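Long-range contacts in coenzyme f420-dependent n5,n10-methylenetetrahydromethanopterin reductase (Methanopyrus kandleri, PDB 1EZW), which catalyses the reversible, coenzyme F420-dependent reduction of methylenetetrahydromethanopterin to methyltetrahydromethanopterin, a step of methanogenesis from carbon dioxide: residues Tyr33-Asp38 with Arg90-Met95; Asp225-Thr230 with Val319-Val324. One frame throughout, in Å; residues are numbered along the deposited sequence.

Contact 1: Tyr33-Asp38 with Arg90-Met95; sequences YAWICD and RAIIGM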
ATOM      1  N   TYR A  33      -3.519  18.768  -7.283  1.00 16.06           N
ATOM      2  CA  TYR A  33      -3.817  17.837  -8.377  1.00 16.55           C
ATOM      3  C   TYR A  33      -2.602  17.108  -8.860  1.00 15.98           C
ATOM      4  O   TYR A  33      -1.545  17.708  -8.987  1.00 16.75           O
ATOM      5  CB  TYR A  33      -4.362  18.580  -9.613  1.00 17.57           C
ATOM      6  CG  TYR A  33      -5.656  19.290  -9.345  1.00 17.75           C
ATOM      7  CD1 TYR A  33      -5.677  20.549  -8.726  1.00 18.88           C
ATOM      8  CD2 TYR A  33      -6.866  18.701  -9.692  1.00 19.41           C
ATOM      9  CE1 TYR A  33      -6.886  21.200  -8.464  1.00 18.50           C
ATOM     10  CE2 TYR A  33      -8.079  19.331  -9.443  1.00 20.14           C
ATOM     11  CZ  TYR A  33      -8.074  20.594  -8.822  1.00 21.52           C
ATOM     12  OH  TYR A  33      -9.277  21.193  -8.521  1.00 20.81           O
ATOM     13  N   ALA A  34      -2.762  15.817  -9.206  1.00 14.33           N
ATOM     14  CA  ALA A  34      -1.637  15.063  -9.791  1.00 13.69           C
ATOM     15  C   ALA A  34      -2.225  14.345 -11.020  1.00 14.78           C
ATOM     16  O   ALA A  34      -3.224  13.589 -10.906  1.00 16.53           O
ATOM     17  CB  ALA A  34      -1.064  14.011  -8.767  1.00 15.02           C
ATOM     18  N   TRP A  35      -1.596  14.597 -12.153  1.00 14.62           N
ATOM     19  CA  TRP A  35      -2.021  14.069 -13.439  1.00 15.79           C
ATOM     20  C   TRP A  35      -0.985  13.127 -13.989  1.00 18.24           C
ATOM     21  O   TRP A  35       0.192  13.456 -14.045  1.00 17.74           O
ATOM     22  CB  TRP A  35      -2.187  15.213 -14.449  1.00 17.79           C
ATOM     23  CG  TRP A  35      -3.182  16.277 -14.034  1.00 17.07           C
ATOM     24  CD1 TRP A  35      -2.917  17.513 -13.462  1.00 16.48           C
ATOM     25  CD2 TRP A  35      -4.600  16.222 -14.218  1.00 16.98           C
ATOM     26  NE1 TRP A  35      -4.084  18.213 -13.300  1.00 17.98           N
ATOM     27  CE2 TRP A  35      -5.135  17.447 -13.755  1.00 17.04           C
ATOM     28  CE3 TRP A  35      -5.476  15.251 -14.738  1.00 15.68           C
ATOM     29  CZ2 TRP A  35      -6.520  17.738 -13.793  1.00 17.37           C
ATOM     30  CZ3 TRP A  35      -6.858  15.547 -14.777  1.00 16.65           C
ATOM     31  CH2 TRP A  35      -7.358  16.783 -14.304  1.00 19.66           C
ATOM     32  N   ILE A  36      -1.434  11.956 -14.433  1.00 17.74           N
ATOM     33  CA  ILE A  36      -0.498  10.970 -14.980  1.00 19.70           C
ATOM     34  C   ILE A  36      -0.912  10.697 -16.419  1.00 20.51           C
ATOM     35  O   ILE A  36      -2.060  10.338 -16.687  1.00 20.47           O
ATOM     36  CB  ILE A  36      -0.509   9.650 -14.158  1.00 20.43           C
ATOM     37  CG1 ILE A  36       0.161   9.902 -12.795  1.00 21.72           C
ATOM     38  CG2 ILE A  36       0.299   8.567 -14.908  1.00 21.88           C
ATOM     39  CD1 ILE A  36       1.660  10.275 -12.974  1.00 22.67           C
ATOM     40  N   CYS A  37       0.016  10.890 -17.350  0.60 20.37           N
ATOM     41  CA  CYS A  37      -0.258  10.691 -18.773  0.60 22.11           C
ATOM     42  C   CYS A  37      -0.623   9.253 -19.107  0.60 21.50           C
ATOM     43  O   CYS A  37      -0.253   8.319 -18.391  0.60 21.27           O
ATOM     44  CB  CYS A  37       0.961  11.103 -19.576  0.60 25.64           C
ATOM     45  SG  CYS A  37       1.542  12.679 -19.011  0.60 32.60           S
ATOM     46  N   ASP A  38      -1.374   9.088 -20.192  1.00 19.26           N
ATOM     47  CA  ASP A  38      -1.815   7.764 -20.621  1.00 18.32           C
ATOM     48  C   ASP A  38      -1.270   7.404 -21.988  1.00 18.00           C
ATOM     49  O   ASP A  38      -1.898   7.738 -23.007  1.00 19.01           O
ATOM     50  CB  ASP A  38      -3.375   7.723 -20.615  1.00 17.03           C
ATOM     51  CG  ASP A  38      -3.941   6.471 -21.272  1.00 16.96           C
ATOM     52  OD1 ASP A  38      -3.296   5.423 -21.114  1.00 16.97           O
ATOM     53  OD2 ASP A  38      -5.009   6.553 -21.921  1.00 16.55           O
ATOM     54  N   ARG A  90     -10.936  10.827  -4.444  1.00 13.70           N
ATOM     55  CA  ARG A  90      -9.992  11.806  -4.968  1.00 16.23           C
ATOM     56  C   ARG A  90      -9.748  11.759  -6.476  1.00 14.38           C
ATOM     57  O   ARG A  90      -8.846  12.419  -6.969  1.00 15.83           O
ATOM     58  CB  ARG A  90      -8.625  11.673  -4.253  1.00 14.57           C
ATOM     59  CG  ARG A  90      -8.698  12.139  -2.818  1.00 16.06           C
ATOM     60  CD  ARG A  90      -7.337  12.012  -2.172  1.00 15.43           C
ATOM     61  NE  ARG A  90      -6.934  10.620  -1.939  1.00 15.38           N
ATOM     62  CZ  ARG A  90      -5.700  10.167  -2.172  1.00 14.23           C
ATOM     63  NH1 ARG A  90      -5.403   8.889  -1.912  1.00 14.43           N
ATOM     64  NH2 ARG A  90      -4.789  10.952  -2.734  1.00 14.00           N
ATOM     65  N   ALA A  91     -10.529  10.967  -7.201  1.00 14.93           N
ATOM     66  CA  ALA A  91     -10.305  10.876  -8.622  1.00 13.87           C
ATOM     67  C   ALA A  91     -10.693  12.124  -9.403  1.00 15.27           C
ATOM     68  O   ALA A  91     -11.610  12.847  -9.012  1.00 17.42           O
ATOM     69  CB  ALA A  91     -11.073   9.672  -9.202  1.00 16.66           C
ATOM     70  N   ILE A  92      -9.992  12.307 -10.503  1.00 15.17           N
ATOM     71  CA  ILE A  92     -10.294  13.375 -11.476  1.00 13.99           C
ATOM     72  C   ILE A  92     -10.154  12.729 -12.849  1.00 15.75           C
ATOM     73  O   ILE A  92      -9.429  11.731 -13.033  1.00 14.72           O
ATOM     74  CB  ILE A  92      -9.339  14.589 -11.347  1.00 16.44           C
ATOM     75  CG1 ILE A  92      -7.887  14.156 -11.572  1.00 17.35           C
ATOM     76  CG2 ILE A  92      -9.561  15.260  -9.997  1.00 17.24           C
ATOM     77  CD1 ILE A  92      -6.802  15.231 -11.241  1.00 18.60           C
ATOM     78  N   ILE A  93     -10.832  13.282 -13.860  1.00 14.69           N
ATOM     79  CA  ILE A  93     -10.713  12.720 -15.202  1.00 15.45           C
ATOM     80  C   ILE A  93     -10.094  13.771 -16.137  1.00 17.83           C
ATOM     81  O   ILE A  93     -10.554  14.917 -16.116  1.00 18.47           O
ATOM     82  CB  ILE A  93     -12.119  12.423 -15.785  1.00 15.19           C
ATOM     83  CG1 ILE A  93     -12.832  11.370 -14.943  1.00 17.10           C
ATOM     84  CG2 ILE A  93     -11.982  11.984 -17.264  1.00 16.92           C
ATOM     85  CD1 ILE A  93     -14.361  11.322 -15.202  1.00 20.01           C
ATOM     86  N   GLY A  94      -9.072  13.380 -16.909  1.00 16.81           N
ATOM     87  CA  GLY A  94      -8.468  14.230 -17.936  1.00 17.77           C
ATOM     88  C   GLY A  94      -8.783  13.505 -19.248  1.00 19.00           C
ATOM     89  O   GLY A  94      -8.328  12.398 -19.445  1.00 19.00           O
ATOM     90  N   MET A  95      -9.553  14.105 -20.164  1.00 16.35           N
ATOM     91  CA  MET A  95      -9.918  13.396 -21.390  1.00 18.27           C
ATOM     92  C   MET A  95      -9.548  14.241 -22.608  1.00 20.07           C
ATOM     93  O   MET A  95      -9.850  15.417 -22.649  1.00 19.76           O
ATOM     94  CB  MET A  95     -11.443  13.172 -21.369  1.00 18.44           C
ATOM     95  CG  MET A  95     -11.989  12.461 -22.596  1.00 18.67           C
ATOM     96  SD  MET A  95     -11.409  10.757 -22.763  1.00 20.20           S
ATOM     97  CE  MET A  95     -12.135  10.032 -21.316  1.00 21.05           C
TER
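Ile92 sets its terminal methyl on the indole of Trp35: CD1 lies 3.4 Å from the centroid of the six-membered ring and only 8° off the ring normal, a CH-pi contact over the face. CG1 follows at the rim, 3.6 Å from Trp35 CZ3, and the two side chains cross at about a right angle. The same Ile92 CD1 meets the Tyr33 ring at its edge, near the ring plane, 3.8 Å from CD2. Ile92 reaches both rings because CG1 stands between its backbone N and carbonyl carbon (chi1 60°) and CD1 continues extended. Past the isoleucine, the indole rim runs up to the backbone, with Trp35 CZ3 3.8 Å from Gly94 N; a CB on Gly94 would fall tightly against that same CZ3. The backbones stay well apart, 7.9 Å between the CA atoms of Trp35 and Gly94, as expected for strands 33-36 and 93-95 of a (beta/alpha)8 barrel whose side chains meet across the interior. An alanine in place of Trp35 would probably leave Ile92 CD1 without its aromatic floor and open a gap beside Gly94. The indole is itself positioned by a probable hydrogen bond from NE1 to Gln321 OE1 and by edge-to-face contacts with Tyr174 and Tyr229. Tyr33 OH is hydrogen-bonded to Lys60, and Ile93 turns away from the indole toward helix 127-142.

Contact 2: Asp225-Thr230 with Val319-Val324; sequences DVAAYT and VTQVVV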
ATOM      1  N   ASP A 225     -12.198  25.447 -14.396  1.00 23.67           N
ATOM      2  CA  ASP A 225     -10.813  25.499 -13.940  1.00 21.55           C
ATOM      3  C   ASP A 225      -9.930  25.474 -15.186  1.00 21.02           C
ATOM      4  O   ASP A 225      -9.813  24.439 -15.862  1.00 20.65           O
ATOM      5  CB  ASP A 225     -10.543  24.284 -13.014  1.00 21.49           C
ATOM      6  CG  ASP A 225      -9.168  24.339 -12.341  1.00 23.99           C
ATOM      7  OD1 ASP A 225      -8.614  25.444 -12.202  1.00 21.17           O
ATOM      8  OD2 ASP A 225      -8.658  23.280 -11.913  1.00 21.43           O
ATOM      9  N   VAL A 226      -9.318  26.615 -15.532  1.00 19.88           N
ATOM     10  CA  VAL A 226      -8.441  26.679 -16.693  1.00 19.62           C
ATOM     11  C   VAL A 226      -7.035  26.280 -16.240  1.00 20.27           C
ATOM     12  O   VAL A 226      -6.345  27.039 -15.551  1.00 20.26           O
ATOM     13  CB  VAL A 226      -8.417  28.119 -17.298  1.00 21.58           C
ATOM     14  CG1 VAL A 226      -7.509  28.176 -18.498  1.00 21.47           C
ATOM     15  CG2 VAL A 226      -9.829  28.482 -17.755  1.00 21.95           C
ATOM     16  N   ALA A 227      -6.623  25.083 -16.651  1.00 19.14           N
ATOM     17  CA  ALA A 227      -5.339  24.520 -16.222  1.00 21.43           C
ATOM     18  C   ALA A 227      -4.275  24.597 -17.271  1.00 21.42           C
ATOM     19  O   ALA A 227      -4.451  24.123 -18.407  1.00 23.72           O
ATOM     20  CB  ALA A 227      -5.547  23.062 -15.798  1.00 18.64           C
ATOM     21  N   ALA A 228      -3.151  25.218 -16.916  1.00 19.58           N
ATOM     22  CA  ALA A 228      -2.052  25.311 -17.844  1.00 19.87           C
ATOM     23  C   ALA A 228      -1.120  24.119 -17.653  1.00 19.60           C
ATOM     24  O   ALA A 228      -0.537  23.983 -16.586  1.00 18.68           O
ATOM     25  CB  ALA A 228      -1.257  26.618 -17.582  1.00 20.35           C
ATOM     26  N   TYR A 229      -1.032  23.255 -18.657  0.55 19.64           N
ATOM     27  CA  TYR A 229      -0.129  22.103 -18.605  0.55 21.05           C
ATOM     28  C   TYR A 229       1.192  22.690 -19.125  0.55 22.10           C
ATOM     29  O   TYR A 229       1.412  22.787 -20.339  0.55 21.83           O
ATOM     30  CB  TYR A 229      -0.663  20.998 -19.535  0.55 22.23           C
ATOM     31  CG  TYR A 229      -1.319  19.804 -18.838  0.55 23.99           C
ATOM     32  CD1 TYR A 229      -1.901  19.922 -17.573  0.55 24.97           C
ATOM     33  CD2 TYR A 229      -1.404  18.576 -19.485  0.55 24.77           C
ATOM     34  CE1 TYR A 229      -2.562  18.821 -16.968  0.55 26.85           C
ATOM     35  CE2 TYR A 229      -2.052  17.485 -18.903  0.55 25.95           C
ATOM     36  CZ  TYR A 229      -2.628  17.611 -17.651  0.55 26.62           C
ATOM     37  OH  TYR A 229      -3.302  16.530 -17.110  0.55 26.97           O
ATOM     38  N   THR A 230       2.075  23.068 -18.200  1.00 20.69           N
ATOM     39  CA  THR A 230       3.333  23.730 -18.553  1.00 22.04           C
ATOM     40  C   THR A 230       4.606  22.915 -18.646  1.00 23.37           C
ATOM     41  O   THR A 230       4.672  21.770 -18.186  1.00 23.33           O
ATOM     42  CB  THR A 230       3.648  24.845 -17.530  1.00 20.59           C
ATOM     43  OG1 THR A 230       4.134  24.257 -16.301  1.00 20.35           O
ATOM     44  CG2 THR A 230       2.383  25.670 -17.210  1.00 21.39           C
ATOM     45  N   VAL A 319      -5.628  31.796 -16.259  1.00 22.95           N
ATOM     46  CA  VAL A 319      -5.238  30.465 -15.739  1.00 22.10           C
ATOM     47  C   VAL A 319      -5.639  30.371 -14.260  1.00 23.01           C
ATOM     48  O   VAL A 319      -5.459  31.338 -13.496  1.00 22.73           O
ATOM     49  CB  VAL A 319      -3.721  30.263 -15.862  1.00 21.27           C
ATOM     50  CG1 VAL A 319      -3.300  28.929 -15.144  1.00 22.44           C
ATOM     51  CG2 VAL A 319      -3.313  30.237 -17.361  1.00 19.85           C
ATOM     52  N   THR A 320      -6.190  29.228 -13.825  1.00 20.06           N
ATOM     53  CA  THR A 320      -6.544  29.064 -12.434  1.00 20.44           C
ATOM     54  C   THR A 320      -5.829  27.843 -11.816  1.00 20.71           C
ATOM     55  O   THR A 320      -5.703  27.762 -10.621  1.00 21.28           O
ATOM     56  CB  THR A 320      -8.081  28.968 -12.200  1.00 22.80           C
ATOM     57  OG1 THR A 320      -8.654  27.953 -13.042  1.00 21.83           O
ATOM     58  CG2 THR A 320      -8.724  30.319 -12.540  1.00 23.19           C
ATOM     59  N   GLN A 321      -5.340  26.920 -12.649  1.00 19.82           N
ATOM     60  CA  GLN A 321      -4.568  25.767 -12.124  1.00 19.14           C
ATOM     61  C   GLN A 321      -3.249  25.753 -12.878  1.00 18.47           C
ATOM     62  O   GLN A 321      -3.226  25.662 -14.095  1.00 19.46           O
ATOM     63  CB  GLN A 321      -5.269  24.385 -12.329  1.00 18.23           C
ATOM     64  CG  GLN A 321      -4.347  23.233 -11.828  1.00 18.02           C
ATOM     65  CD  GLN A 321      -4.930  21.822 -11.946  1.00 17.48           C
ATOM     66  OE1 GLN A 321      -4.156  20.826 -11.970  1.00 17.50           O
ATOM     67  NE2 GLN A 321      -6.264  21.711 -11.979  1.00 17.58           N
ATOM     68  N   VAL A 322      -2.136  25.890 -12.157  1.00 18.10           N
ATOM     69  CA  VAL A 322      -0.831  25.873 -12.811  1.00 17.75           C
ATOM     70  C   VAL A 322      -0.299  24.437 -12.688  1.00 18.54           C
ATOM     71  O   VAL A 322      -0.045  23.987 -11.579  1.00 18.25           O
ATOM     72  CB  VAL A 322       0.134  26.830 -12.119  1.00 21.09           C
ATOM     73  CG1 VAL A 322       1.490  26.730 -12.768  1.00 18.90           C
ATOM     74  CG2 VAL A 322      -0.398  28.284 -12.283  1.00 21.55           C
ATOM     75  N   VAL A 323      -0.160  23.732 -13.806  1.00 18.02           N
ATOM     76  CA  VAL A 323       0.322  22.347 -13.725  1.00 18.18           C
ATOM     77  C   VAL A 323       1.791  22.324 -14.053  1.00 18.98           C
ATOM     78  O   VAL A 323       2.202  22.609 -15.164  1.00 18.88           O
ATOM     79  CB  VAL A 323      -0.425  21.399 -14.697  1.00 17.67           C
ATOM     80  CG1 VAL A 323       0.082  19.953 -14.478  1.00 18.01           C
ATOM     81  CG2 VAL A 323      -1.976  21.458 -14.409  1.00 15.85           C
ATOM     82  N   VAL A 324       2.575  21.939 -13.059  1.00 18.53           N
ATOM     83  CA  VAL A 324       4.014  21.859 -13.204  1.00 19.82           C
ATOM     84  C   VAL A 324       4.316  20.576 -13.959  1.00 20.86           C
ATOM     85  O   VAL A 324       4.026  19.486 -13.458  1.00 20.31           O
ATOM     86  CB  VAL A 324       4.646  21.804 -11.800  1.00 19.93           C
ATOM     87  CG1 VAL A 324       6.132  21.458 -11.891  1.00 22.23           C
ATOM     88  CG2 VAL A 324       4.401  23.142 -11.058  1.00 21.38           C
TER
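Strands 225-229 and 321-324 run parallel, their axes 4.7 Å apart at closest approach and inclined by 23°, with Ala227, Ala228 and Tyr229 bridged to Gln321, Val322 and Val323. Successive backbone bonds carry the pairing, among them Ala228 N to Gln321 O and Val323 N to Ala228 O. At the N-terminal end Val226 O takes two donors: Thr320 N in the carbonyl plane and Gln321 N 42° out of it. Asp225 grips both residues that follow Val319. Its OD1 accepts from Thr320 OG1 at 2.6 Å through the anti lone pair, while OD2 is met on the syn side by Gln321 NE2 at 2.9 Å. Gln321 CG lies anti to the backbone N and the chain beyond it is extended; it crosses the Asp225 side chain at a slant, with the amide and carboxylate planes 27° apart. Tyr174 OH gives OD2 a second bond, so this buried acid has several donors that would tend to stabilise its negative charge. At the other end Val323 O is doubly held, by Thr230 N and by Thr230 OG1 at 2.8 Å. Between these polar ends Val323 CG2 touches the edge of the Tyr229 ring, 3.5 Å from CD1, the side chains lying side by side. On the face bearing Ala228, its CB packs 3.9 Å from Val319 CG1. Within the barrel sheet, strand 192-196 flanks 225-229 and strand 5-10 flanks 321-324, which follows helix 304-316 and leads on to helix 332-342.

Both contacts are buried and belong to the same eight-stranded barrel, but they join its strands differently. Contact 2 pairs adjacent strands, so backbone bonds and a polar cluster at its N-terminal end dominate, and 525 Å² is buried. Contact 1 brings together strands that are not sheet neighbours; the distance is bridged by side chains, with the indole rim reaching the backbone at Gly94, the chemistry is apolar and aromatic, and 218 Å² is buried. The two meet inside the barrel, where Gln321 and Tyr229 of contact 2 touch Trp35 of contact 1. Gln321 thus spans both, its NE2 serving contact 2 and its OE1 turned to contact 1.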